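Side-chain contacts in UPF0249 protein EF_3048 (PDB 2I5I), which probably removes acetyl groups from acetylated carbohydrates, a step in the breakdown of oligosaccharides, with magnesium as its cofactor: residues A[39-44]-A[67-72]; A[74-79]-A[110-115]; A[139-144]-A[153-158]; A[166-169]-A[175-178]; A[196-201]-A[209-214]. One frame throughout, in Å; residues are numbered along the deposited sequence.

How the interactions relate
Interactions 3 and 5 are core contacts, each pressing a helix on the chain that follows it. Both are purely apolar, and only interaction 5 adds an aromatic face. Interaction 2 is largely buried too, but it sets a loop against helix 103-117 and has another subunit beside it. Interactions 1 and 4 join loops and are partly exposed. Interaction 1 lies near the predicted magnesium ligand His130, whereas interaction 4 is far from it. Interactions 1 and 2 touch where Pro40 packs on Gln113. Interactions 3 and 4 adjoin, because 153-158 and 175-178 of one long loop are bonded to each other. A salt bridge from Arg156 to Glu210 links interactions 3 and 5.

Interaction 1: A[39-44]-A[67-72]; sequences LPTSPY and LTLNQA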
# COMPACT_ATOMS: atom_id res chain seq x y z
N LEU A 39 8.85 8.18 21.01
CA LEU A 39 8.29 8.13 22.36
C LEU A 39 7.06 7.25 22.47
O LEU A 39 5.94 7.67 22.16
CB LEU A 39 7.95 9.55 22.80
CG LEU A 39 9.06 10.59 22.88
CD1 LEU A 39 8.50 11.98 22.61
CD2 LEU A 39 9.75 10.53 24.25
N PRO A 40 7.16 6.02 22.96
CA PRO A 40 5.97 5.23 23.24
C PRO A 40 5.04 5.80 24.31
O PRO A 40 3.87 5.42 24.42
CB PRO A 40 6.52 3.89 23.78
CG PRO A 40 7.98 4.09 23.97
CD PRO A 40 8.42 5.33 23.28
N THR A 41 5.54 6.73 25.12
CA THR A 41 4.78 7.37 26.17
C THR A 41 3.83 8.42 25.60
O THR A 41 2.96 8.95 26.29
CB THR A 41 5.70 8.04 27.21
OG1 THR A 41 6.83 8.63 26.56
CG2 THR A 41 6.21 6.96 28.16
N SER A 42 4.03 8.69 24.31
CA SER A 42 3.16 9.66 23.62
C SER A 42 1.92 9.03 23.03
O SER A 42 1.91 7.99 22.40
CB SER A 42 3.97 10.32 22.50
OG SER A 42 3.24 11.43 21.99
N PRO A 43 0.76 9.67 23.18
CA PRO A 43 -0.45 9.00 22.65
C PRO A 43 -0.43 8.87 21.13
O PRO A 43 -1.10 8.01 20.56
CB PRO A 43 -1.57 9.91 23.12
CG PRO A 43 -0.95 11.20 23.46
CD PRO A 43 0.49 10.95 23.82
N TYR A 44 0.36 9.69 20.45
CA TYR A 44 0.54 9.69 19.01
C TYR A 44 1.55 8.65 18.54
O TYR A 44 1.85 8.59 17.34
CB TYR A 44 1.03 11.08 18.56
CG TYR A 44 0.13 12.17 19.05
CD1 TYR A 44 -1.11 12.34 18.43
CD2 TYR A 44 0.48 13.02 20.08
CE1 TYR A 44 -1.97 13.32 18.85
CE2 TYR A 44 -0.39 14.02 20.49
CZ TYR A 44 -1.61 14.16 19.87
OH TYR A 44 -2.49 15.14 20.27
N LEU A 67 11.86 9.93 31.44
CA LEU A 67 11.46 10.11 32.81
C LEU A 67 10.90 11.51 33.06
O LEU A 67 10.51 11.82 34.18
CB LEU A 67 12.64 9.89 33.77
CG LEU A 67 13.15 8.45 33.87
CD1 LEU A 67 14.39 8.37 34.75
CD2 LEU A 67 12.08 7.51 34.39
N THR A 68 10.88 12.36 32.02
CA THR A 68 10.65 13.78 32.25
C THR A 68 9.76 14.42 31.19
O THR A 68 9.70 15.64 31.07
CB THR A 68 12.01 14.54 32.24
OG1 THR A 68 12.59 14.39 30.94
CG2 THR A 68 13.02 13.95 33.21
N LEU A 69 9.07 13.61 30.39
CA LEU A 69 8.27 14.16 29.28
C LEU A 69 7.14 15.01 29.86
O LEU A 69 6.28 14.55 30.61
CB LEU A 69 7.73 13.09 28.37
CG LEU A 69 6.93 13.46 27.12
CD1 LEU A 69 7.80 14.14 26.08
CD2 LEU A 69 6.29 12.23 26.51
N ASN A 70 7.19 16.29 29.49
CA ASN A 70 6.20 17.25 29.91
C ASN A 70 4.81 16.74 29.54
O ASN A 70 4.57 16.33 28.41
CB ASN A 70 6.52 18.61 29.31
CG ASN A 70 5.61 19.72 29.76
OD1 ASN A 70 5.05 20.36 28.87
ND2 ASN A 70 5.43 19.99 31.04
N GLN A 71 3.92 16.75 30.51
CA GLN A 71 2.49 16.53 30.41
C GLN A 71 2.14 15.11 30.05
O GLN A 71 1.06 14.80 29.53
CB GLN A 71 1.89 17.52 29.41
CG GLN A 71 1.90 18.96 29.96
CD GLN A 71 1.50 19.92 28.85
OE1 GLN A 71 2.27 20.83 28.51
NE2 GLN A 71 0.34 19.67 28.29
N ALA A 72 3.06 14.20 30.35
CA ALA A 72 2.79 12.79 30.11
C ALA A 72 2.97 11.99 31.40
O ALA A 72 3.57 12.47 32.36
CB ALA A 72 3.69 12.26 29.02
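Leu69 meets Leu39 and Thr41 between two loops of the YdjC alpha/beta fold. The loops follow strands 35-38 and 60-65, which are parallel neighbours in the central sheet. Each loop contains a tight turn. A type I turn runs from Leu39 to Ser42 and is closed by Ser42 N to Leu39 O at 3.1 Å. A type II turn runs from Leu69 to Ala72, with Ala72 N bonded to Leu69 O at 3.2 Å.

Leu69 gives the largest share of the contact. Its CG is trans to the backbone N (chi1 -177°), and its two methyls divide the work. Leu69 CD1 meets Leu39 CD1 tip to tip at 4.1 Å. Leu39 reaches out from the other loop. Ala72 adds a looser touch, with Ala72 CB 4.4 Å from Thr41 O.

The site is close to the probable active centre. The Leu69 side chain is also near His130, a predicted magnesium ligand, and Leu39 packs on His64. The two leucines therefore form an apolar patch beside the likely metal site.

Thr41 packs further on Thr66, just beyond strand 60-65. The hydroxyl of Thr41 lies between its backbone N and carbonyl carbon, with chi1 drawn in to 38°. The side chains of Thr41 and Leu69 run past one another in opposing senses, with Thr41 OG1 3.6 Å from Leu69 CD2.

Interaction 2: A[74-79]-A[110-115]; sequences PILPRE and WDAQII
Ile75 holds CG1 beside its backbone N and CG2 beside its carbonyl carbon (chi1 -60°), and each branch meets a different residue of helix 103-117. Ile75 CG2 rests on Ala112 CB at 3.9 Å. Ile75 CG1 reaches Gln113 CG at 3.7 Å, and these two side chains cross at a slant. Gln113 turns its CG to the backbone N side (chi1 -79°) and runs extended beyond it, presenting its methylene part to Ile75.

Leu76 comes to the same alanine. Its CB does not point straight at the helix, but the branched end bends in and places Leu76 CG 3.7 Å from Ala112 CB. Both Leu76 methyls are also close to this CB. One small methyl is thus held by two larger side chains, and the contact between the segments is apolar. Leu254 of a neighbouring subunit packs on both Ile75 and Ala112.

Polar groups flank it. The Gln113 amide gives a hydrogen bond from NE2 to Glu109 OE2 and accepts one at OE1 from Thr66 N. These two bonds fix its rotation. The Glu109 carboxylate also takes Ile75 N and Leu76 N, so it ties the loop backbone to the helix.

The loop 74-79, between strand 60-65 and helix 94-97, packs on helix 103-117 at Ala112 and Gln113. Leu65 of strand 60-65 also packs on Gln113, and Leu147 of helix 138-151 packs on Trp110.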
# COMPACT_ATOMS: atom_id res chain seq x y z
N PRO A 74 3.92 7.94 33.01
CA PRO A 74 4.58 6.68 32.66
C PRO A 74 3.60 5.66 32.12
O PRO A 74 2.39 5.74 32.31
CB PRO A 74 5.16 6.18 33.99
CG PRO A 74 4.76 7.14 35.04
CD PRO A 74 3.98 8.26 34.44
N ILE A 75 4.16 4.64 31.47
CA ILE A 75 3.43 3.47 31.01
C ILE A 75 2.80 2.70 32.16
O ILE A 75 1.64 2.27 32.16
CB ILE A 75 4.37 2.55 30.22
CG1 ILE A 75 5.01 3.21 28.97
CG2 ILE A 75 3.68 1.28 29.82
CD1 ILE A 75 3.91 3.65 28.02
N LEU A 76 3.59 2.46 33.22
CA LEU A 76 3.12 1.69 34.36
C LEU A 76 2.26 2.54 35.29
O LEU A 76 2.48 3.75 35.41
CB LEU A 76 4.31 1.11 35.14
CG LEU A 76 5.18 0.11 34.36
CD1 LEU A 76 6.41 -0.29 35.16
CD2 LEU A 76 4.35 -1.12 33.99
N PRO A 77 1.27 1.92 35.92
CA PRO A 77 0.39 2.70 36.83
C PRO A 77 1.25 3.30 37.94
O PRO A 77 2.29 2.78 38.34
CB PRO A 77 -0.60 1.69 37.35
CG PRO A 77 -0.46 0.46 36.52
CD PRO A 77 0.88 0.51 35.86
N ARG A 78 0.79 4.44 38.41
CA ARG A 78 1.50 5.24 39.39
C ARG A 78 1.85 4.43 40.63
O ARG A 78 2.91 4.60 41.23
CB ARG A 78 0.69 6.47 39.80
CG ARG A 78 -0.76 6.25 40.19
CD ARG A 78 -1.50 7.56 40.45
NE ARG A 78 -0.79 8.45 41.36
CZ ARG A 78 -1.06 9.75 41.51
NH1 ARG A 78 -2.02 10.32 40.80
NH2 ARG A 78 -0.37 10.49 42.36
N GLU A 79 0.95 3.55 41.04
CA GLU A 79 1.16 2.73 42.23
C GLU A 79 2.41 1.88 42.11
O GLU A 79 3.07 1.51 43.08
CB GLU A 79 -0.08 1.84 42.44
CG GLU A 79 -1.35 2.57 42.81
CD GLU A 79 -2.05 3.23 41.65
OE1 GLU A 79 -1.77 2.85 40.49
OE2 GLU A 79 -2.89 4.13 41.89
N TRP A 110 11.23 1.83 32.20
CA TRP A 110 11.88 1.83 30.88
C TRP A 110 11.68 0.51 30.17
O TRP A 110 11.49 0.43 28.95
CB TRP A 110 13.35 2.23 31.04
CG TRP A 110 13.54 3.71 31.21
CD1 TRP A 110 12.61 4.71 31.17
CD2 TRP A 110 14.80 4.35 31.45
NE1 TRP A 110 13.23 5.92 31.36
CE2 TRP A 110 14.57 5.74 31.54
CE3 TRP A 110 16.10 3.87 31.60
CZ2 TRP A 110 15.62 6.64 31.78
CZ3 TRP A 110 17.13 4.77 31.83
CH2 TRP A 110 16.90 6.14 31.92
N ASP A 111 11.70 -0.59 30.93
CA ASP A 111 11.41 -1.90 30.34
C ASP A 111 10.01 -1.86 29.73
O ASP A 111 9.76 -2.31 28.61
CB ASP A 111 11.54 -2.97 31.41
CG ASP A 111 11.16 -4.37 31.00
OD1 ASP A 111 11.91 -5.01 30.22
OD2 ASP A 111 10.11 -4.85 31.46
N ALA A 112 9.07 -1.32 30.47
CA ALA A 112 7.70 -1.14 30.00
C ALA A 112 7.66 -0.28 28.73
O ALA A 112 6.86 -0.54 27.83
CB ALA A 112 6.88 -0.50 31.11
N GLN A 113 8.51 0.74 28.66
CA GLN A 113 8.51 1.61 27.49
C GLN A 113 9.00 0.88 26.26
O GLN A 113 8.61 1.11 25.12
CB GLN A 113 9.36 2.86 27.74
CG GLN A 113 8.58 3.88 28.59
CD GLN A 113 9.42 5.08 29.00
OE1 GLN A 113 10.31 5.57 28.31
NE2 GLN A 113 9.13 5.61 30.19
N ILE A 114 9.90 -0.07 26.50
CA ILE A 114 10.45 -0.82 25.37
C ILE A 114 9.40 -1.80 24.87
O ILE A 114 9.19 -1.92 23.66
CB ILE A 114 11.75 -1.55 25.75
CG1 ILE A 114 12.90 -0.57 25.96
CG2 ILE A 114 12.08 -2.62 24.73
CD1 ILE A 114 14.12 -1.17 26.64
N ILE A 115 8.74 -2.47 25.80
CA ILE A 115 7.66 -3.39 25.41
C ILE A 115 6.55 -2.65 24.68
O ILE A 115 5.98 -3.17 23.72
CB ILE A 115 7.11 -4.12 26.63
CG1 ILE A 115 8.13 -5.19 27.11
CG2 ILE A 115 5.76 -4.73 26.42
CD1 ILE A 115 8.56 -4.83 28.50

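Interaction 3: A[139-144]-A[153-158]; sequences KLLGVA and LPLRNA
Leu141 and Leu155 touch through their methyl ends, one from helix 138-151 and one from the chain that follows it. The arrangement resembles a beta-alpha-beta crossover of the YdjC fold. Strand 127-129 leads to the helix, and the returning chain 153-158 bonds through its backbone to Ile127. That returning piece is not itself a regular strand.

Two helix positions three residues apart face two loop positions three residues apart, in reversed order. Leu141 lies across from Ala158, with CA atoms 7.6 Å apart. Ala144 lies across from Leu155. Each pair sets a leucine against an alanine, and the two leucines meet between them.

The alanines and Leu155 point their CB atoms toward the other segment. Leu141 starts off to one side, and its branched end then turns in. Its CG swings to the far side from the backbone N (chi1 -175°), and Leu141 CD1 lies 4.0 Å from Ala158 CB. Leu155 has nearly the same shape (chi1 172°). Leu155 CD2 meets Leu141 CD1 at 4.2 Å.

All four residues are buried. Tyr167 packs on Leu141, and Ile127 packs on Leu155, so the cluster continues into the loop beyond and down to the sheet. The backbone of Leu155 is paired with that of Arg175. The shortest approach of the contact is where Leu155 CD2 comes within 3.9 Å of Ala144 CB.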
# COMPACT_ATOMS: atom_id res chain seq x y z
N LYS A 139 24.33 6.01 37.47
CA LYS A 139 23.34 5.10 37.98
C LYS A 139 22.18 4.95 36.99
O LYS A 139 21.70 3.85 36.73
CB LYS A 139 22.73 5.60 39.29
CG LYS A 139 23.64 5.60 40.50
CD LYS A 139 23.36 6.81 41.37
N LEU A 140 21.73 6.09 36.48
CA LEU A 140 20.71 6.09 35.43
C LEU A 140 21.26 5.42 34.18
O LEU A 140 20.65 4.50 33.63
CB LEU A 140 20.22 7.51 35.18
CG LEU A 140 19.24 8.06 36.23
CD1 LEU A 140 18.99 9.56 36.08
CD2 LEU A 140 17.91 7.33 36.17
N LEU A 141 22.42 5.84 33.70
CA LEU A 141 23.15 5.14 32.66
C LEU A 141 23.21 3.64 32.85
O LEU A 141 22.99 2.83 31.95
CB LEU A 141 24.62 5.63 32.65
CG LEU A 141 25.50 5.06 31.53
CD1 LEU A 141 24.80 5.17 30.18
CD2 LEU A 141 26.84 5.78 31.50
N GLY A 142 23.56 3.24 34.07
CA GLY A 142 23.62 1.84 34.43
C GLY A 142 22.32 1.11 34.14
O GLY A 142 22.35 -0.05 33.74
N VAL A 143 21.19 1.79 34.34
CA VAL A 143 19.89 1.18 34.11
C VAL A 143 19.63 1.04 32.61
O VAL A 143 19.09 -0.00 32.24
CB VAL A 143 18.76 2.01 34.75
CG1 VAL A 143 17.40 1.48 34.32
CG2 VAL A 143 18.86 1.97 36.27
N ALA A 144 20.03 2.07 31.86
CA ALA A 144 19.94 2.00 30.41
C ALA A 144 20.79 0.86 29.87
O ALA A 144 20.35 0.11 28.99
CB ALA A 144 20.33 3.31 29.75
N LEU A 153 20.35 -4.34 22.29
CA LEU A 153 20.28 -3.14 21.48
C LEU A 153 21.43 -2.20 21.79
O LEU A 153 21.79 -2.09 22.98
CB LEU A 153 18.99 -2.37 21.79
CG LEU A 153 17.72 -3.16 21.47
CD1 LEU A 153 16.52 -2.49 22.11
CD2 LEU A 153 17.56 -3.31 19.96
N PRO A 154 21.98 -1.56 20.77
CA PRO A 154 23.00 -0.54 20.99
C PRO A 154 22.33 0.68 21.63
O PRO A 154 21.11 0.85 21.50
CB PRO A 154 23.52 -0.21 19.60
CG PRO A 154 22.41 -0.62 18.69
CD PRO A 154 21.71 -1.77 19.34
N LEU A 155 23.13 1.48 22.29
CA LEU A 155 22.67 2.59 23.10
C LEU A 155 23.41 3.86 22.77
O LEU A 155 24.64 3.84 22.59
CB LEU A 155 22.92 2.23 24.58
CG LEU A 155 22.67 3.33 25.60
CD1 LEU A 155 21.18 3.67 25.64
CD2 LEU A 155 23.13 2.94 26.99
N ARG A 156 22.70 4.98 22.69
CA ARG A 156 23.29 6.26 22.39
C ARG A 156 24.45 6.56 23.37
O ARG A 156 24.27 6.32 24.57
CB ARG A 156 22.25 7.39 22.50
CG ARG A 156 22.88 8.77 22.41
CD ARG A 156 21.80 9.84 22.50
NE ARG A 156 21.27 10.11 21.16
CZ ARG A 156 20.28 10.99 20.94
NH1 ARG A 156 19.74 11.65 21.95
NH2 ARG A 156 19.82 11.22 19.71
N ASN A 157 25.53 7.09 22.84
CA ASN A 157 26.65 7.53 23.69
C ASN A 157 26.15 8.63 24.61
O ASN A 157 25.74 9.71 24.17
CB ASN A 157 27.80 7.96 22.80
CG ASN A 157 28.99 8.58 23.48
OD1 ASN A 157 28.88 9.21 24.53
ND2 ASN A 157 30.12 8.40 22.81
N ALA A 158 26.21 8.38 25.91
CA ALA A 158 25.71 9.33 26.89
C ALA A 158 26.60 10.49 27.25
O ALA A 158 26.15 11.39 28.00
CB ALA A 158 25.41 8.52 28.17

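Interaction 4: A[166-169]-A[175-178]; sequences DYLE and RTPD
Leu168 and Thr176 face each other with their CA atoms 8.6 Å apart, Leu168 in a piece with helical backbone angles but no regular helical bonds, Thr176 in an extended piece. The contact is small. Leu168 brings one methyl to it, and Leu168 CD2 lies 4.1 Å from Thr176 CG2. The two side chains meet at a slant. The same Leu168 CD2 also passes Pro177 O at 4.2 Å and Asp178 O at 4.4 Å, so it rests against backbone as well as side chain.

Both segments belong to the long loop of the YdjC fold that joins helix 138-151 to strand 179-181. The second segment leads directly into that strand of the parallel sheet. Thr176 carries OG1 pointing back from its backbone N (chi1 -175°), and CG2 takes the place between N and carbonyl carbon. This presents the methyl to Leu168 and leaves OG1 bonded to Leu155 O. Pro177 O is bonded by Asn157 ND2, and the Asn157 side chain also packs on Leu168. Asp178 is exposed and points its CB away from Leu168, but its OD2 accepts hydrogen bonds from Glu207 N and Val208 N.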
# COMPACT_ATOMS: atom_id res chain seq x y z
N ASP A 166 34.24 9.27 31.02
CA ASP A 166 34.43 7.95 31.61
C ASP A 166 33.15 7.13 31.60
O ASP A 166 33.12 5.96 31.97
CB ASP A 166 35.01 8.11 33.01
CG ASP A 166 34.08 8.56 34.09
OD1 ASP A 166 33.12 9.32 33.83
OD2 ASP A 166 34.32 8.16 35.26
N TYR A 167 32.05 7.74 31.16
CA TYR A 167 30.80 6.96 31.06
C TYR A 167 30.99 5.77 30.13
O TYR A 167 30.48 4.67 30.34
CB TYR A 167 29.68 7.85 30.54
CG TYR A 167 28.95 8.73 31.51
CD1 TYR A 167 29.15 8.71 32.88
CD2 TYR A 167 28.00 9.63 31.04
CE1 TYR A 167 28.46 9.54 33.74
CE2 TYR A 167 27.29 10.46 31.88
CZ TYR A 167 27.52 10.41 33.24
OH TYR A 167 26.82 11.23 34.10
N LEU A 168 31.73 6.02 29.05
CA LEU A 168 31.84 5.03 27.99
C LEU A 168 32.60 3.80 28.43
O LEU A 168 32.44 2.70 27.88
CB LEU A 168 32.48 5.66 26.75
CG LEU A 168 31.39 5.96 25.68
CD1 LEU A 168 30.68 7.24 26.06
CD2 LEU A 168 31.98 6.01 24.28
N GLU A 169 33.41 3.94 29.49
CA GLU A 169 34.10 2.70 29.91
C GLU A 169 33.10 1.67 30.44
O GLU A 169 33.43 0.50 30.63
CB GLU A 169 35.21 2.96 30.89
CG GLU A 169 35.06 3.94 32.04
CD GLU A 169 36.41 4.44 32.49
OE1 GLU A 169 37.21 4.84 31.63
OE2 GLU A 169 36.67 4.44 33.72
N ARG A 175 27.08 -1.71 22.31
CA ARG A 175 27.62 -0.89 21.24
C ARG A 175 27.09 0.53 21.22
O ARG A 175 25.94 0.76 21.61
CB ARG A 175 27.30 -1.62 19.92
CG ARG A 175 28.10 -2.90 19.78
CD ARG A 175 28.06 -3.53 18.41
NE ARG A 175 28.98 -2.91 17.46
CZ ARG A 175 28.97 -3.14 16.16
NH1 ARG A 175 28.09 -3.97 15.64
NH2 ARG A 175 29.87 -2.51 15.41
N THR A 176 27.92 1.48 20.77
CA THR A 176 27.55 2.89 20.85
C THR A 176 28.41 3.69 19.89
O THR A 176 29.54 3.27 19.57
CB THR A 176 27.70 3.41 22.29
OG1 THR A 176 27.26 4.76 22.44
CG2 THR A 176 29.20 3.42 22.67
N PRO A 177 27.91 4.81 19.38
CA PRO A 177 28.79 5.68 18.60
C PRO A 177 30.00 6.13 19.41
O PRO A 177 29.95 6.31 20.63
CB PRO A 177 27.90 6.87 18.27
CG PRO A 177 26.50 6.37 18.39
CD PRO A 177 26.52 5.29 19.44
N ASP A 178 31.11 6.31 18.69
CA ASP A 178 32.34 6.76 19.35
C ASP A 178 32.21 8.18 19.86
O ASP A 178 32.86 8.55 20.84
CB ASP A 178 33.50 6.62 18.35
CG ASP A 178 33.62 5.16 17.93
OD1 ASP A 178 33.49 4.29 18.83
OD2 ASP A 178 33.82 4.87 16.74

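Interaction 5: A[196-201]-A[209-214]; sequences QLLDMV and FEINCH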
# COMPACT_ATOMS: atom_id res chain seq x y z
N GLN A 196 30.91 22.52 10.68
CA GLN A 196 31.80 22.41 11.83
C GLN A 196 31.78 21.00 12.41
O GLN A 196 32.80 20.36 12.63
CB GLN A 196 31.38 23.36 12.94
CG GLN A 196 32.01 24.75 12.94
CD GLN A 196 31.23 25.66 13.88
OE1 GLN A 196 31.13 25.35 15.07
NE2 GLN A 196 30.68 26.75 13.36
N LEU A 197 30.57 20.51 12.65
CA LEU A 197 30.47 19.16 13.19
C LEU A 197 31.00 18.15 12.17
O LEU A 197 31.58 17.14 12.54
CB LEU A 197 29.03 18.84 13.55
CG LEU A 197 28.43 19.62 14.71
CD1 LEU A 197 26.95 19.31 14.86
CD2 LEU A 197 29.16 19.32 16.02
N LEU A 198 30.79 18.44 10.89
CA LEU A 198 31.25 17.47 9.89
C LEU A 198 32.77 17.44 9.88
O LEU A 198 33.42 16.41 9.81
CB LEU A 198 30.67 17.80 8.51
CG LEU A 198 29.15 17.66 8.34
CD1 LEU A 198 28.73 18.12 6.95
CD2 LEU A 198 28.72 16.23 8.60
N ASP A 199 33.38 18.62 9.94
CA ASP A 199 34.84 18.65 9.96
C ASP A 199 35.36 17.90 11.18
O ASP A 199 36.36 17.18 11.12
CB ASP A 199 35.33 20.09 9.96
CG ASP A 199 35.04 20.83 8.67
OD1 ASP A 199 35.01 20.16 7.62
OD2 ASP A 199 34.85 22.06 8.75
N MSE A 200 34.66 18.07 12.30
CA MSE A 200 35.02 17.35 13.53
C MSE A 200 35.03 15.86 13.19
O MSE A 200 35.96 15.13 13.53
CB MSE A 200 34.11 17.66 14.70
CG MSE A 200 34.37 18.97 15.44
SE MSE A 200 33.13 19.29 16.73
CE MSE A 200 33.99 20.51 17.72
N VAL A 201 33.99 15.39 12.49
CA VAL A 201 33.98 13.95 12.22
C VAL A 201 35.17 13.55 11.36
O VAL A 201 35.81 12.52 11.53
CB VAL A 201 32.69 13.50 11.52
CG1 VAL A 201 32.82 12.07 11.01
CG2 VAL A 201 31.53 13.62 12.49
N PHE A 209 29.80 8.07 14.41
CA PHE A 209 29.44 9.34 14.99
C PHE A 209 27.93 9.56 14.93
O PHE A 209 27.30 9.10 13.97
CB PHE A 209 30.13 10.50 14.29
CG PHE A 209 31.64 10.36 14.19
CD1 PHE A 209 32.20 9.47 13.30
CD2 PHE A 209 32.45 11.12 15.00
CE1 PHE A 209 33.58 9.33 13.22
CE2 PHE A 209 33.83 11.00 14.93
CZ PHE A 209 34.38 10.10 14.04
N GLU A 210 27.39 10.23 15.94
CA GLU A 210 25.97 10.58 15.96
C GLU A 210 25.82 12.08 16.15
O GLU A 210 26.33 12.68 17.09
CB GLU A 210 25.19 9.84 17.05
CG GLU A 210 23.71 10.21 17.00
CD GLU A 210 22.83 9.49 17.99
OE1 GLU A 210 23.34 8.67 18.78
OE2 GLU A 210 21.59 9.73 18.00
N ILE A 211 25.10 12.69 15.20
CA ILE A 211 24.62 14.04 15.44
C ILE A 211 23.13 13.99 15.73
O ILE A 211 22.37 13.46 14.91
CB ILE A 211 24.86 14.94 14.21
CG1 ILE A 211 26.31 15.32 13.94
CG2 ILE A 211 23.98 16.18 14.34
CD1 ILE A 211 26.57 15.69 12.49
N ASN A 212 22.65 14.48 16.87
CA ASN A 212 21.20 14.42 17.09
C ASN A 212 20.60 15.77 16.68
O ASN A 212 21.28 16.79 16.48
CB ASN A 212 20.83 14.02 18.50
CG ASN A 212 20.99 15.09 19.55
OD1 ASN A 212 21.96 15.85 19.49
ND2 ASN A 212 20.08 15.15 20.51
N CYS A 213 19.27 15.74 16.53
CA CYS A 213 18.60 16.97 16.10
C CYS A 213 17.11 16.88 16.41
O CYS A 213 16.64 15.81 16.77
CB CYS A 213 18.81 17.20 14.60
SG CYS A 213 18.35 15.83 13.52
N HIS A 214 16.41 18.01 16.26
CA HIS A 214 15.00 18.06 16.59
C HIS A 214 14.16 18.75 15.50
O HIS A 214 13.47 19.75 15.72
CB HIS A 214 14.84 18.77 17.92
CG HIS A 214 15.56 18.12 19.07
ND1 HIS A 214 16.93 18.23 19.28
CD2 HIS A 214 15.09 17.36 20.09
CE1 HIS A 214 17.25 17.56 20.37
NE2 HIS A 214 16.16 17.01 20.89
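Val201 lies over the ring of Phe209 in a beta-alpha-beta crossover of the YdjC fold. Strand 179-181 leads through helix 191-203 to the parallel strand 208-213. The helix segment runs nearly antiparallel to the strand, at 168°, with the two axes 10.3 Å apart.

The packing is tight at the Val201 end. With chi1 at 169°, CG1 is the branch set anti to N. Val201 CG1 makes a CH-pi contact, 3.6 Å from the centroid of the Phe209 ring and 16° off its normal. Val201 CG2 lies beside the base of the ring, 3.7 Å from Phe209 CD2. Both methyls thus lie against one aromatic side chain, which comes from the opposite direction.

The packing is looser toward Leu197. Leu197 and Ile211 cross at a slant, with Leu197 CB 4.1 Å from Ile211 CD1. Leu198 starts away from the strand but bends back, and Leu198 CD2 reaches Ile211 CD1 at 4.5 Å. Leu7 of strand 6-11 packs on Phe209, Ile211 and Leu198 and extends this core.

The solvent side holds Gln196 and Met200, the latter a selenomethionine whose side chain turns off from the strand. At the tight end, by contrast, Val201 CG1 comes within 3.5 Å of Phe209 CD1.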